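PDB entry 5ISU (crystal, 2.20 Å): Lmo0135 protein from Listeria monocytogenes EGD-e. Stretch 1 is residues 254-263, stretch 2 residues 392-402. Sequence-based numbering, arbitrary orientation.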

# COMPACT_ATOMS: atom_id res chain seq x y z
N PRO A 254 4.06 9.34 -6.90
CA PRO A 254 4.60 8.30 -6.02
C PRO A 254 3.57 7.26 -5.62
O PRO A 254 2.43 7.60 -5.37
CB PRO A 254 5.10 9.09 -4.80
CG PRO A 254 5.28 10.50 -5.29
CD PRO A 254 4.17 10.67 -6.29
N GLU A 255 3.95 5.99 -5.62
CA GLU A 255 3.03 4.93 -5.20
C GLU A 255 3.31 4.52 -3.75
O GLU A 255 2.66 3.61 -3.23
CB GLU A 255 3.08 3.71 -6.13
CG GLU A 255 1.92 2.72 -5.88
CD GLU A 255 1.51 1.92 -7.11
OE1 GLU A 255 0.28 1.72 -7.29
OE2 GLU A 255 2.38 1.55 -7.92
N ASN A 256 4.24 5.22 -3.11
CA ASN A 256 4.66 4.91 -1.74
C ASN A 256 5.12 3.47 -1.61
O ASN A 256 4.94 2.83 -0.58
CB ASN A 256 3.56 5.23 -0.72
CG ASN A 256 3.24 6.71 -0.65
OD1 ASN A 256 4.04 7.56 -1.00
ND2 ASN A 256 2.06 7.01 -0.17
N ARG A 257 5.70 2.94 -2.69
CA ARG A 257 6.20 1.59 -2.68
C ARG A 257 7.72 1.58 -2.54
O ARG A 257 8.41 2.34 -3.23
CB ARG A 257 5.80 0.87 -3.95
CG ARG A 257 6.33 -0.56 -4.03
CD ARG A 257 5.83 -1.29 -5.25
NE ARG A 257 6.32 -2.68 -5.31
CZ ARG A 257 7.50 -3.07 -5.80
NH1 ARG A 257 7.83 -4.36 -5.81
NH2 ARG A 257 8.39 -2.18 -6.26
N LEU A 258 8.21 0.76 -1.62
CA LEU A 258 9.63 0.53 -1.51
C LEU A 258 9.95 -0.79 -2.23
O LEU A 258 9.31 -1.80 -1.98
CB LEU A 258 10.09 0.40 -0.04
CG LEU A 258 11.52 -0.13 0.09
CD1 LEU A 258 12.56 0.85 -0.45
CD2 LEU A 258 11.87 -0.53 1.52
N SER A 259 10.92 -0.75 -3.13
CA SER A 259 11.45 -1.94 -3.81
C SER A 259 12.73 -2.23 -3.05
O SER A 259 13.54 -1.31 -2.85
CB SER A 259 11.78 -1.62 -5.26
OG SER A 259 12.46 -2.70 -5.90
N TYR A 260 12.89 -3.47 -2.57
CA TYR A 260 14.07 -3.82 -1.80
C TYR A 260 14.48 -5.28 -1.92
O TYR A 260 13.73 -6.10 -2.42
CB TYR A 260 13.82 -3.51 -0.33
CG TYR A 260 12.79 -4.37 0.35
CD1 TYR A 260 11.44 -4.21 0.11
CD2 TYR A 260 13.17 -5.35 1.24
CE1 TYR A 260 10.49 -5.00 0.72
CE2 TYR A 260 12.23 -6.15 1.90
CZ TYR A 260 10.89 -5.97 1.63
OH TYR A 260 9.94 -6.75 2.26
N ALA A 261 15.69 -5.57 -1.46
CA ALA A 261 16.21 -6.92 -1.41
C ALA A 261 16.37 -7.30 0.06
O ALA A 261 16.79 -6.49 0.85
CB ALA A 261 17.54 -6.99 -2.10
N THR A 262 16.02 -8.53 0.41
CA THR A 262 16.15 -9.03 1.78
C THR A 262 17.32 -9.98 1.85
O THR A 262 17.56 -10.70 0.90
CB THR A 262 14.94 -9.89 2.17
OG1 THR A 262 14.96 -11.10 1.40
CG2 THR A 262 13.63 -9.18 1.94
N PHE A 263 18.02 -10.03 2.97
CA PHE A 263 19.13 -11.00 3.16
C PHE A 263 18.63 -12.03 4.15
O PHE A 263 18.32 -11.68 5.29
CB PHE A 263 20.40 -10.32 3.67
CG PHE A 263 20.97 -9.29 2.72
CD1 PHE A 263 21.49 -9.66 1.49
CD2 PHE A 263 21.03 -7.95 3.09
CE1 PHE A 263 22.01 -8.71 0.63
CE2 PHE A 263 21.57 -7.00 2.23
CZ PHE A 263 22.06 -7.39 1.00
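Stretch 2 (392-402) DYSIALNGYIM

Stretch 2 lies beside stretch 1 as its antiparallel neighbor in a β-sheet. Stretch 1 is assigned to strand throughout; its backbone kinks at Glu-255 and Asn-256 (phi/psi 56/32 at Asn-256) and is regularly extended from Arg-257 to Phe-263. Stretch 2 enters as loop and takes up its strand at Ile-395. The N-to-C directions differ by 153°, and the axes approach to 4.7 Å. The register runs Leu-258 with Tyr-400, Ser-259 with Gly-399, Tyr-260 with Asn-398, Ala-261 with Leu-397, Thr-262 with Ala-396 and Phe-263 with Ile-395.

The backbone sets this register through three hydrogen-bonded pairs. At the center, Tyr-260 N donates to Asn-398 O and Asn-398 N to Tyr-260 O, both at 2.9 Å and nearly straight. Leu-258 N reaches Tyr-400 O at 3.0 Å, answered by Tyr-400 N to Leu-258 O at 3.1 Å. The pair nearest the loop is less even: Thr-262 N to Ala-396 O is 2.9 Å, but the return from Ala-396 N to Thr-262 O is weak at 3.4 Å. Thr-262 OG1 also donates to Ala-396 O, at 3.3 Å, so that carbonyl serves both backbone and side chain. Between these pairs the CA atoms close to 4.5 Å at Ser-259 with Gly-399 and at Ala-261 with Leu-397, and Gly-399 CA makes a CA-H...O contact with Leu-258 O at 3.0 Å.

Alternation sorts the side chains onto two faces. One carries Leu-258, Tyr-260 and Thr-262 with Tyr-400, Asn-398 and Ala-396. Here Tyr-260 and Tyr-400 meet diagonally and obliquely, ring centroids 5.0 Å apart and planes at 48°, with Tyr-260 CE1 to Tyr-400 CD2 at 3.6 Å. Leu-258 CD2 packs 3.7 Å from Tyr-400 CZ, while Tyr-260 CZ lies 3.8 Å from Asn-398 CB.

The other face is apolar toward the loop end: Ala-261 CB touches Leu-397 CD2 at 3.9 Å and Ile-395 CG2 at 4.0 Å, and Phe-263 CD1 meets Ile-395 CG1 at 4.0 Å. On this face Gly-399 leaves room for the extended Arg-257, whose guanidinium lays one face over the glycine, NH1 to Gly-399 CA being 3.7 Å. A CB on Gly-399 would fall 2.3 Å from Arg-257 NH1, a clash. Past the last bridge, Arg-257 CB still meets Ile-401 CG1 at 3.7 Å.

Water completes the polar contacts. One donates to Asn-256 O at 3.0 Å and accepts from Met-402 N at 2.7 Å, extending the pairing beyond the direct hydrogen bonds; another joins Tyr-260 OH (2.7 Å from the water oxygen) to Gly-399 O (2.9 Å from it).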

# COMPACT_ATOMS: atom_id res chain seq x y z
N ASP A 392 16.18 -21.65 1.76
CA ASP A 392 16.52 -21.93 0.36
C ASP A 392 17.06 -20.69 -0.33
O ASP A 392 18.02 -20.76 -1.09
CB ASP A 392 15.29 -22.40 -0.43
CG ASP A 392 14.73 -23.70 0.09
OD1 ASP A 392 15.39 -24.40 0.90
OD2 ASP A 392 13.61 -24.03 -0.34
N TYR A 393 16.44 -19.54 -0.04
CA TYR A 393 16.83 -18.28 -0.66
C TYR A 393 17.87 -17.53 0.15
O TYR A 393 17.78 -17.44 1.36
CB TYR A 393 15.59 -17.38 -0.91
CG TYR A 393 14.86 -16.85 0.34
CD1 TYR A 393 13.89 -17.63 0.99
CD2 TYR A 393 15.10 -15.57 0.83
CE1 TYR A 393 13.21 -17.16 2.11
CE2 TYR A 393 14.42 -15.08 1.94
CZ TYR A 393 13.48 -15.89 2.58
OH TYR A 393 12.79 -15.44 3.69
N SER A 394 18.88 -17.01 -0.53
CA SER A 394 19.89 -16.20 0.13
C SER A 394 19.33 -14.78 0.10
O SER A 394 19.40 -14.04 1.08
CB SER A 394 21.22 -16.25 -0.63
OG SER A 394 21.56 -17.58 -0.97
N ILE A 395 18.76 -14.42 -1.04
CA ILE A 395 18.20 -13.09 -1.25
C ILE A 395 16.84 -13.22 -1.93
O ILE A 395 16.65 -14.11 -2.78
CB ILE A 395 19.12 -12.25 -2.16
CG1 ILE A 395 20.51 -12.12 -1.53
CG2 ILE A 395 18.51 -10.87 -2.43
CD1 ILE A 395 21.53 -11.45 -2.43
N ALA A 396 15.91 -12.36 -1.54
CA ALA A 396 14.59 -12.29 -2.13
C ALA A 396 14.24 -10.83 -2.45
O ALA A 396 14.43 -9.94 -1.63
CB ALA A 396 13.56 -12.90 -1.21
N LEU A 397 13.77 -10.59 -3.66
CA LEU A 397 13.36 -9.26 -4.07
C LEU A 397 11.91 -9.09 -3.67
O LEU A 397 11.09 -9.97 -3.91
CB LEU A 397 13.51 -9.08 -5.58
CG LEU A 397 14.94 -9.31 -6.05
CD1 LEU A 397 15.02 -9.18 -7.56
CD2 LEU A 397 15.90 -8.34 -5.36
N ASN A 398 11.59 -7.95 -3.07
CA ASN A 398 10.23 -7.73 -2.63
C ASN A 398 9.89 -6.25 -2.65
O ASN A 398 10.71 -5.40 -3.04
CB ASN A 398 10.07 -8.30 -1.22
CG ASN A 398 8.72 -8.95 -0.98
OD1 ASN A 398 7.70 -8.62 -1.62
ND2 ASN A 398 8.71 -9.91 -0.08
N GLY A 399 8.67 -5.94 -2.23
CA GLY A 399 8.22 -4.57 -2.15
C GLY A 399 7.05 -4.42 -1.24
O GLY A 399 6.39 -5.39 -0.93
N TYR A 400 6.82 -3.20 -0.76
CA TYR A 400 5.66 -2.93 0.07
C TYR A 400 5.18 -1.49 0.03
O TYR A 400 5.94 -0.57 -0.26
CB TYR A 400 5.86 -3.35 1.53
CG TYR A 400 7.11 -2.83 2.27
CD1 TYR A 400 7.37 -1.46 2.45
CD2 TYR A 400 7.98 -3.72 2.89
CE1 TYR A 400 8.50 -1.02 3.15
CE2 TYR A 400 9.09 -3.28 3.59
CZ TYR A 400 9.34 -1.95 3.74
OH TYR A 400 10.45 -1.58 4.46
N ILE A 401 3.89 -1.34 0.34
CA ILE A 401 3.21 -0.06 0.45
C ILE A 401 2.58 -0.16 1.85
O ILE A 401 1.52 -0.79 2.01
CB ILE A 401 2.14 0.08 -0.64
CG1 ILE A 401 2.77 -0.08 -2.04
CG2 ILE A 401 1.41 1.41 -0.50
CD1 ILE A 401 1.75 -0.23 -3.16
N MET A 402 3.20 0.46 2.86
CA MET A 402 2.74 0.27 4.25
C MET A 402 1.89 1.30 4.97
O MET A 402 1.42 1.02 6.08
CB MET A 402 3.96 -0.01 5.13
CG MET A 402 4.66 -1.29 4.82
SD MET A 402 3.57 -2.72 4.85
CE MET A 402 3.02 -2.78 6.54
O HOH W 1 5.28 2.15 2.37
O HOH W 2 7.40 -7.00 1.29